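Local coordinates for uncharacterized protein Sortase B (Clostridium perfringens, PDB 5YFK) that is probably a class B sortase, a cysteine transpeptidase expected to attach proteins to the cell wall, at residues A[57-63]-A[136-142]. The protein carries 1 engineered substitution. Residues are numbered along the deposited sequence; the frame is centred on the assembly and turned at random.
Sequences FWIKVEG and NKYVTLY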
ATOM      1  N   PHE A  57      -2.309   0.958 -10.050  1.00 14.39           N
ATOM      2  CA  PHE A  57      -1.554  -0.279  -9.964  1.00 13.64           C
ATOM      3  C   PHE A  57      -2.292  -1.316  -9.118  1.00 15.44           C
ATOM      4  O   PHE A  57      -3.283  -1.002  -8.445  1.00 19.05           O
ATOM      5  CB  PHE A  57      -0.130  -0.027  -9.395  1.00 14.78           C
ATOM      6  CG  PHE A  57      -0.110   0.685  -8.069  1.00 16.66           C
ATOM      7  CD1 PHE A  57      -0.053  -0.031  -6.888  1.00 14.52           C
ATOM      8  CD2 PHE A  57       0.054   2.064  -8.014  1.00 17.68           C
ATOM      9  CE1 PHE A  57      -0.017   0.624  -5.660  1.00 12.59           C
ATOM     10  CE2 PHE A  57       0.196   2.721  -6.792  1.00 20.30           C
ATOM     11  CZ  PHE A  57       0.198   1.987  -5.608  1.00 15.03           C
ATOM     12  N   TRP A  58      -1.766  -2.536  -9.106  1.00 15.57           N
ATOM     13  CA  TRP A  58      -2.306  -3.593  -8.272  1.00 14.20           C
ATOM     14  C   TRP A  58      -1.341  -3.856  -7.094  1.00 15.60           C
ATOM     15  O   TRP A  58      -0.119  -3.765  -7.234  1.00 14.96           O
ATOM     16  CB  TRP A  58      -2.505  -4.876  -9.093  1.00 16.51           C
ATOM     17  CG  TRP A  58      -3.370  -5.894  -8.386  1.00 16.54           C
ATOM     18  CD1 TRP A  58      -3.006  -6.711  -7.355  1.00 16.74           C
ATOM     19  CD2 TRP A  58      -4.776  -6.072  -8.554  1.00 17.26           C
ATOM     20  NE1 TRP A  58      -4.078  -7.433  -6.924  1.00 20.02           N
ATOM     21  CE2 TRP A  58      -5.202  -6.977  -7.560  1.00 18.09           C
ATOM     22  CE3 TRP A  58      -5.730  -5.482  -9.388  1.00 17.15           C
ATOM     23  CZ2 TRP A  58      -6.486  -7.453  -7.510  1.00 21.13           C
ATOM     24  CZ3 TRP A  58      -7.022  -5.944  -9.332  1.00 20.07           C
ATOM     25  CH2 TRP A  58      -7.399  -6.911  -8.382  1.00 24.05           C
ATOM     26  N   ILE A  59      -1.906  -4.130  -5.937  1.00 13.06           N
ATOM     27  CA  ILE A  59      -1.104  -4.477  -4.759  1.00 14.17           C
ATOM     28  C   ILE A  59      -1.524  -5.852  -4.239  1.00 12.97           C
ATOM     29  O   ILE A  59      -2.710  -6.134  -4.038  1.00 13.40           O
ATOM     30  CB  ILE A  59      -1.259  -3.398  -3.653  1.00 14.82           C
ATOM     31  CG1 ILE A  59      -0.319  -3.665  -2.481  1.00 13.55           C
ATOM     32  CG2 ILE A  59      -2.680  -3.287  -3.167  1.00 14.60           C
ATOM     33  CD1 ILE A  59      -0.199  -2.491  -1.516  1.00 13.05           C
ATOM     34  N   LYS A  60      -0.519  -6.632  -3.864  1.00 12.99           N
ATOM     35  CA  LYS A  60      -0.721  -7.870  -3.178  1.00 13.95           C
ATOM     36  C   LYS A  60       0.298  -8.006  -2.066  1.00 16.15           C
ATOM     37  O   LYS A  60       1.507  -7.888  -2.303  1.00 17.89           O
ATOM     38  CB  LYS A  60      -0.600  -9.045  -4.163  1.00 18.52           C
ATOM     39  CG  LYS A  60      -0.659 -10.430  -3.509  1.00 26.82           C
ATOM     40  CD  LYS A  60      -2.013 -10.711  -2.894  1.00 36.04           C
ATOM     41  CE  LYS A  60      -1.933 -11.652  -1.697  1.00 40.79           C
ATOM     42  NZ  LYS A  60      -3.156 -11.544  -0.855  1.00 29.02           N
ATOM     43  N   VAL A  61      -0.178  -8.407  -0.895  1.00 14.64           N
ATOM     44  CA  VAL A  61       0.712  -8.555   0.261  1.00 15.30           C
ATOM     45  C   VAL A  61       0.777  -9.995   0.707  1.00 19.98           C
ATOM     46  O   VAL A  61      -0.232 -10.639   0.989  1.00 13.03           O
ATOM     47  CB  VAL A  61       0.347  -7.632   1.435  1.00 17.28           C
ATOM     48  CG1 VAL A  61       1.294  -7.867   2.622  1.00 17.87           C
ATOM     49  CG2 VAL A  61       0.419  -6.172   0.995  1.00 16.92           C
ATOM     50  N   GLU A  62       1.999 -10.509   0.698  1.00 23.05           N
ATOM     51  CA  GLU A  62       2.256 -11.913   0.938  1.00 26.30           C
ATOM     52  C   GLU A  62       1.688 -12.296   2.277  1.00 16.99           C
ATOM     53  O   GLU A  62       1.798 -11.543   3.252  1.00 21.34           O
ATOM     54  CB  GLU A  62       3.777 -12.147   0.936  1.00 32.65           C
ATOM     55  CG  GLU A  62       4.242 -13.449   1.563  1.00 34.83           C
ATOM     56  CD  GLU A  62       5.769 -13.614   1.523  1.00 39.54           C
ATOM     57  OE1 GLU A  62       6.495 -12.643   1.829  1.00 29.59           O
ATOM     58  OE2 GLU A  62       6.247 -14.744   1.282  1.00 48.73           O
ATOM     59  N   GLY A  63       0.981 -13.424   2.287  1.00 18.29           N
ATOM     60  CA  GLY A  63       0.467 -14.029   3.504  1.00 16.48           C
ATOM     61  C   GLY A  63      -0.804 -13.422   4.066  1.00 13.63           C
ATOM     62  O   GLY A  63      -1.141 -13.645   5.225  1.00 14.55           O
ATOM     63  N   ASN A 136       6.625 -13.020   6.622  1.00 15.76           N
ATOM     64  CA  ASN A 136       5.974 -12.374   5.492  1.00 18.59           C
ATOM     65  C   ASN A 136       6.635 -11.053   5.105  1.00 21.39           C
ATOM     66  O   ASN A 136       6.500 -10.051   5.808  1.00 21.42           O
ATOM     67  CB  ASN A 136       4.509 -12.165   5.814  1.00 16.34           C
ATOM     68  CG  ASN A 136       3.794 -13.482   6.098  1.00 17.85           C
ATOM     69  OD1 ASN A 136       3.606 -14.306   5.208  1.00 17.87           O
ATOM     70  ND2 ASN A 136       3.542 -13.744   7.355  1.00 14.73           N
ATOM     71  N   LYS A 137       7.547 -11.146   4.147  1.00 16.98           N
ATOM     72  CA  LYS A 137       8.534 -10.098   3.907  1.00 20.99           C
ATOM     73  C   LYS A 137       8.065  -9.125   2.799  1.00 17.03           C
ATOM     74  O   LYS A 137       8.630  -8.042   2.662  1.00 20.06           O
ATOM     75  CB  LYS A 137       9.873 -10.728   3.500  1.00 24.56           C
ATOM     76  CG  LYS A 137      10.610 -11.436   4.624  1.00 30.33           C
ATOM     77  CD  LYS A 137      11.965 -11.926   4.122  1.00 36.14           C
ATOM     78  CE  LYS A 137      12.639 -12.826   5.141  1.00 53.07           C
ATOM     79  NZ  LYS A 137      13.955 -13.294   4.628  1.00 60.75           N
ATOM     80  N   TYR A 138       7.254  -9.611   1.867  1.00 16.72           N
ATOM     81  CA  TYR A 138       7.170  -8.968   0.541  1.00 17.93           C
ATOM     82  C   TYR A 138       5.815  -8.392   0.227  1.00 17.50           C
ATOM     83  O   TYR A 138       4.779  -8.986   0.540  1.00 16.90           O
ATOM     84  CB  TYR A 138       7.549  -9.928  -0.570  1.00 19.19           C
ATOM     85  CG  TYR A 138       8.914 -10.496  -0.378  1.00 19.64           C
ATOM     86  CD1 TYR A 138      10.037  -9.678  -0.373  1.00 20.26           C
ATOM     87  CD2 TYR A 138       9.075 -11.847  -0.126  1.00 27.55           C
ATOM     88  CE1 TYR A 138      11.288 -10.195  -0.131  1.00 27.55           C
ATOM     89  CE2 TYR A 138      10.320 -12.357   0.197  1.00 25.81           C
ATOM     90  CZ  TYR A 138      11.421 -11.541   0.131  1.00 31.82           C
ATOM     91  OH  TYR A 138      12.650 -12.060   0.449  1.00 35.40           O
ATOM     92  N   VAL A 139       5.863  -7.220  -0.400  1.00 14.56           N
ATOM     93  CA  VAL A 139       4.709  -6.594  -1.056  1.00 14.45           C
ATOM     94  C   VAL A 139       5.001  -6.527  -2.562  1.00 15.13           C
ATOM     95  O   VAL A 139       6.087  -6.123  -3.006  1.00 16.67           O
ATOM     96  CB  VAL A 139       4.462  -5.178  -0.504  1.00 14.53           C
ATOM     97  CG1 VAL A 139       3.237  -4.521  -1.118  1.00 13.78           C
ATOM     98  CG2 VAL A 139       4.344  -5.198   0.996  1.00 14.64           C
ATOM     99  N   THR A 140       4.079  -7.055  -3.340  1.00 14.56           N
ATOM    100  CA  THR A 140       4.172  -7.006  -4.793  1.00 18.99           C
ATOM    101  C   THR A 140       3.250  -5.943  -5.398  1.00 16.55           C
ATOM    102  O   THR A 140       2.093  -5.838  -5.011  1.00 15.77           O
ATOM    103  CB  THR A 140       3.827  -8.392  -5.367  1.00 21.17           C
ATOM    104  OG1 THR A 140       4.513  -9.390  -4.604  1.00 25.17           O
ATOM    105  CG2 THR A 140       4.283  -8.503  -6.818  1.00 26.46           C
ATOM    106  N   LEU A 141       3.795  -5.104  -6.272  1.00 15.35           N
ATOM    107  CA  LEU A 141       2.964  -4.199  -7.090  1.00 15.21           C
ATOM    108  C   LEU A 141       2.986  -4.610  -8.545  1.00 17.72           C
ATOM    109  O   LEU A 141       3.985  -5.104  -9.034  1.00 19.37           O
ATOM    110  CB  LEU A 141       3.446  -2.749  -6.985  1.00 15.26           C
ATOM    111  CG  LEU A 141       3.582  -2.181  -5.578  1.00 13.33           C
ATOM    112  CD1 LEU A 141       4.020  -0.727  -5.610  1.00 13.85           C
ATOM    113  CD2 LEU A 141       2.302  -2.389  -4.764  1.00 15.67           C
ATOM    114  N   TYR A 142       1.928  -4.268  -9.267  1.00 14.77           N
ATOM    115  CA  TYR A 142       1.959  -4.360 -10.718  1.00 20.00           C
ATOM    116  C   TYR A 142       1.492  -3.071 -11.323  1.00 19.51           C
ATOM    117  O   TYR A 142       0.396  -2.624 -11.010  1.00 19.43           O
ATOM    118  CB  TYR A 142       1.060  -5.485 -11.199  1.00 19.45           C
ATOM    119  CG  TYR A 142       1.301  -5.818 -12.650  1.00 19.02           C
ATOM    120  CD1 TYR A 142       0.664  -5.110 -13.667  1.00 22.98           C
ATOM    121  CD2 TYR A 142       2.081  -6.903 -13.001  1.00 23.48           C
ATOM    122  CE1 TYR A 142       0.831  -5.485 -15.004  1.00 23.06           C
ATOM    123  CE2 TYR A 142       2.307  -7.225 -14.320  1.00 23.85           C
ATOM    124  CZ  TYR A 142       1.664  -6.521 -15.313  1.00 25.02           C
ATOM    125  OH  TYR A 142       1.844  -6.923 -16.611  1.00 29.16           O
TER
HETATM  126  O   HOH W   1       3.830 -10.196  -2.054  1.00 30.78           O
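Antiparallel pairing of strands 57-61 and 138-142 follows from their axes, 4.6 Å apart at 163°, and from two reciprocal pairs of backbone hydrogen bonds: Trp58 N to Tyr142 O and Tyr142 N to Trp58 O, both 2.9 Å, then Lys60 N to Thr140 O (3.0 Å) and Thr140 N to Lys60 O (2.9 Å). A longer bond, Glu62 N to Tyr138 O at 3.2 Å, extends the register past the strand end. There the Glu62 carboxylate takes over the acceptor role, its OE1 receiving Lys137 N at 3.0 Å and Tyr138 N at 3.1 Å. A water bridges Lys60 O (3.3 Å) and Thr140 OG1 (2.8 Å).

Apolar contacts gather on the face bearing Ile59, Val61, Val139 and Leu141, all buried: Ile59 CG1 lies 3.7 Å from Leu141 CD2, and Val61 CG2 3.9 Å from Val139 CG1. Phe57 CE1 adds a 3.9 Å contact with Leu141 CD2. On the other face, Trp58 and Tyr142 diverge beyond their CB atoms, and both reach helix 35-51.

Strand 57-61 also bonds to strand 67-72, and 138-142 to 146-159, so this pairing closes the eight-stranded sortase beta-barrel, away from the predicted active site.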